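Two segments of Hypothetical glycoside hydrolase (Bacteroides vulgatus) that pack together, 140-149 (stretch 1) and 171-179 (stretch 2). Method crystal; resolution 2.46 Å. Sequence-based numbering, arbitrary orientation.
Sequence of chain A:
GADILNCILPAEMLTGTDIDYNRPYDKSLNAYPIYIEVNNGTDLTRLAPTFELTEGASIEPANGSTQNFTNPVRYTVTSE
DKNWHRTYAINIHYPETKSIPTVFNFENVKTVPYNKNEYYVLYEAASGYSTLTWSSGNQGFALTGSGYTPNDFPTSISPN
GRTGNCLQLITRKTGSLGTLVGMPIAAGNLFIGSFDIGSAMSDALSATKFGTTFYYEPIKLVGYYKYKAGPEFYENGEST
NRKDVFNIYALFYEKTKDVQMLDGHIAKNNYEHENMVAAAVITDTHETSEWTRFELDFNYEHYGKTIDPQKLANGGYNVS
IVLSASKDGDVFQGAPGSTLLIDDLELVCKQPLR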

# COMPACT_ATOMS: atom_id res chain seq x y z
N GLY A 140 5.98 10.74 -5.44
CA GLY A 140 7.41 10.50 -5.45
C GLY A 140 7.91 10.19 -6.86
O GLY A 140 8.99 10.63 -7.26
N PHE A 141 7.10 9.45 -7.61
CA PHE A 141 7.44 9.07 -8.97
C PHE A 141 7.40 10.30 -9.89
O PHE A 141 8.22 10.43 -10.82
CB PHE A 141 6.50 7.96 -9.48
CG PHE A 141 6.94 7.35 -10.78
CD1 PHE A 141 7.96 6.42 -10.81
CD2 PHE A 141 6.33 7.70 -11.97
CE1 PHE A 141 8.36 5.85 -12.01
CE2 PHE A 141 6.73 7.14 -13.17
CZ PHE A 141 7.74 6.21 -13.19
N ALA A 142 6.47 11.20 -9.61
CA ALA A 142 6.37 12.49 -10.30
C ALA A 142 7.66 13.35 -10.27
O ALA A 142 7.89 14.15 -11.17
CB ALA A 142 5.18 13.28 -9.74
N LEU A 143 8.48 13.18 -9.23
CA LEU A 143 9.78 13.89 -9.14
C LEU A 143 10.85 13.39 -10.12
O LEU A 143 11.75 14.15 -10.45
CB LEU A 143 10.36 13.80 -7.73
CG LEU A 143 9.60 14.44 -6.56
CD1 LEU A 143 10.38 14.20 -5.26
CD2 LEU A 143 9.34 15.93 -6.75
N THR A 144 10.75 12.13 -10.55
CA THR A 144 11.82 11.47 -11.32
C THR A 144 11.77 11.76 -12.81
O THR A 144 12.70 11.39 -13.53
CB THR A 144 11.82 9.89 -11.14
OG1 THR A 144 10.70 9.29 -11.83
CG2 THR A 144 11.80 9.49 -9.66
N GLY A 145 10.71 12.40 -13.29
CA GLY A 145 10.59 12.72 -14.70
C GLY A 145 9.42 13.64 -15.01
O GLY A 145 8.66 14.00 -14.12
N SER A 146 9.30 14.02 -16.28
CA SER A 146 8.16 14.81 -16.75
C SER A 146 7.48 14.13 -17.94
O SER A 146 8.05 13.22 -18.55
CB SER A 146 8.61 16.22 -17.13
OG SER A 146 9.04 16.92 -15.98
N GLY A 147 6.26 14.55 -18.24
CA GLY A 147 5.47 13.97 -19.33
C GLY A 147 4.85 12.60 -19.05
O GLY A 147 4.50 11.88 -19.98
N TYR A 148 4.71 12.23 -17.78
CA TYR A 148 4.01 11.00 -17.42
C TYR A 148 2.51 11.24 -17.42
O TYR A 148 2.04 12.29 -16.96
CB TYR A 148 4.39 10.51 -16.03
CG TYR A 148 5.81 10.06 -15.84
CD1 TYR A 148 6.40 9.12 -16.70
CD2 TYR A 148 6.57 10.53 -14.77
CE1 TYR A 148 7.70 8.69 -16.51
CE2 TYR A 148 7.87 10.10 -14.57
CZ TYR A 148 8.44 9.19 -15.44
OH TYR A 148 9.73 8.79 -15.22
N THR A 149 1.75 10.28 -17.92
CA THR A 149 0.28 10.30 -17.80
C THR A 149 -0.10 9.30 -16.72
O THR A 149 0.73 8.48 -16.32
CB THR A 149 -0.41 9.96 -19.15
OG1 THR A 149 -0.13 8.60 -19.51
CG2 THR A 149 0.05 10.90 -20.25
N THR A 171 5.34 -2.00 -10.60
CA THR A 171 6.68 -1.51 -10.27
C THR A 171 7.34 -0.90 -11.51
O THR A 171 7.36 -1.50 -12.58
CB THR A 171 7.54 -2.65 -9.69
OG1 THR A 171 7.09 -2.94 -8.36
CG2 THR A 171 9.04 -2.27 -9.64
N ARG A 172 7.86 0.32 -11.36
CA ARG A 172 8.38 1.09 -12.50
C ARG A 172 9.85 1.38 -12.35
O ARG A 172 10.36 1.60 -11.26
CB ARG A 172 7.67 2.45 -12.62
CG ARG A 172 6.18 2.42 -12.88
CD ARG A 172 5.80 1.59 -14.07
NE ARG A 172 4.42 1.84 -14.45
CZ ARG A 172 3.82 1.36 -15.54
NH1 ARG A 172 4.47 0.55 -16.37
NH2 ARG A 172 2.55 1.66 -15.79
N LYS A 173 10.54 1.38 -13.49
CA LYS A 173 11.85 2.01 -13.59
C LYS A 173 11.64 3.52 -13.52
O LYS A 173 10.71 4.05 -14.15
CB LYS A 173 12.50 1.62 -14.92
CG LYS A 173 13.96 2.01 -15.06
CD LYS A 173 14.46 1.66 -16.45
CE LYS A 173 15.94 2.01 -16.61
NZ LYS A 173 16.17 3.47 -16.80
N THR A 174 12.46 4.22 -12.74
CA THR A 174 12.37 5.67 -12.66
C THR A 174 13.02 6.37 -13.85
O THR A 174 13.79 5.76 -14.60
CB THR A 174 13.01 6.19 -11.38
OG1 THR A 174 14.27 5.53 -11.19
CG2 THR A 174 12.08 5.94 -10.19
N GLY A 175 12.67 7.64 -14.02
CA GLY A 175 13.26 8.49 -15.05
C GLY A 175 14.66 8.90 -14.65
O GLY A 175 15.01 8.85 -13.47
N SER A 176 15.45 9.32 -15.64
CA SER A 176 16.87 9.68 -15.48
C SER A 176 17.31 10.05 -14.07
O SER A 176 18.29 9.52 -13.55
CB SER A 176 17.18 10.87 -16.39
OG SER A 176 16.41 11.99 -16.00
N LEU A 177 16.58 10.97 -13.46
CA LEU A 177 17.00 11.51 -12.17
C LEU A 177 16.91 10.49 -11.03
O LEU A 177 17.73 10.52 -10.12
CB LEU A 177 16.20 12.77 -11.82
CG LEU A 177 16.74 13.60 -10.66
CD1 LEU A 177 18.23 13.84 -10.77
CD2 LEU A 177 15.99 14.92 -10.57
N GLY A 178 15.92 9.60 -11.09
CA GLY A 178 15.70 8.60 -10.04
C GLY A 178 16.93 7.80 -9.66
O GLY A 178 17.26 7.70 -8.49
N THR A 179 17.62 7.24 -10.66
CA THR A 179 18.86 6.49 -10.44
C THR A 179 19.89 7.32 -9.68
O THR A 179 20.41 6.90 -8.65
CB THR A 179 19.53 6.07 -11.78
OG1 THR A 179 18.55 5.53 -12.68
CG2 THR A 179 20.64 5.04 -11.53

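This is a small contact, 321 Å² summed over both sides, and it is organised around one close backbone approach: the CA atoms of Thr-144 and Gly-175 lie 5.0 Å apart. The first stretch opens in a helix, Gly-140 to Ala-142 included, while Gly-175 lies in the loop after a short strand in the second. The residues that meet are at least 26 positions apart in sequence.

Polar bonding across the contact is sparse. Its one hydrogen bond runs from Gly-175 N to Thr-144 OG1 at 3.4 Å; the N-H...O angle of 168° is nearly straight, but the length makes the bond weak. What gives it definition is the local wiring of the threonine. Thr-144 OG1 donates to Phe-141 O at 2.9 Å, and Thr-144 N also reaches Phe-141 O, at 3.1 Å. With its proton committed to that carbonyl, the hydroxyl offers lone pairs to the amide of Gly-175. The rule to read here is that a side chain tied back to its own backbone can present an acceptor in a fixed place.

Two other polar approaches should not be counted as bonds. Tyr-148 OH stands 3.4 Å from Gly-175 N, but the angle is poor. Thr-144 O and Gly-175 O are also 3.4 Å apart, and both are acceptors. The latter carbonyl has a partner in its own stretch, accepting from Gly-178 N at 2.7 Å.

The packing of backbone against backbone depends on the absence of a side chain at Gly-175. Thr-144 O comes within 3.3 Å of Gly-175 CA, and a CB built there would point toward the first stretch, landing 2.4 Å from Thr-144 O and 2.8 Å from Tyr-148 OH. Both would be clashes, so the close approach needs the bare CA. Gly-178 is constrained differently: an ideal CB on it would sit 3.5 Å from Thr-144 CG2, which is tight, but would clash outright with Thr-174 OG1 of its own stretch at 2.2 Å. As it stands, Gly-178 CA lies 4.0 Å from Thr-144 CG2.

The remaining contacts are van der Waals packing, of carbon on carbon and of carbon on carbonyl oxygen. The methyl groups Thr-144 CG2 and Thr-174 CG2 meet at 3.6 Å, and Thr-144 OG1, besides its bonding, also lies 4.0 Å from Thr-174 CG2. Thr-144 has the largest covered area of any residue here, 79 Å². Phe-141 is next, at 62 Å². Its CA-to-CB bond points sideways, yet with chi1 in the t well the ring reaches the second stretch, where CE1 lies 3.5 Å from Arg-172 CB and 4.1 Å from Thr-174 CG2. Lys-173 O approaches the edge of the ring, near its plane, 3.7 Å from Phe-141 CE1. Arg-172 starts toward the first stretch but its end leads away, so the CB touches the ring while the guanidinium bonds elsewhere in the structure. Leu-177, whose CA-to-CB bond points toward the first stretch, brings CD2 to 4.3 Å from Leu-143 O.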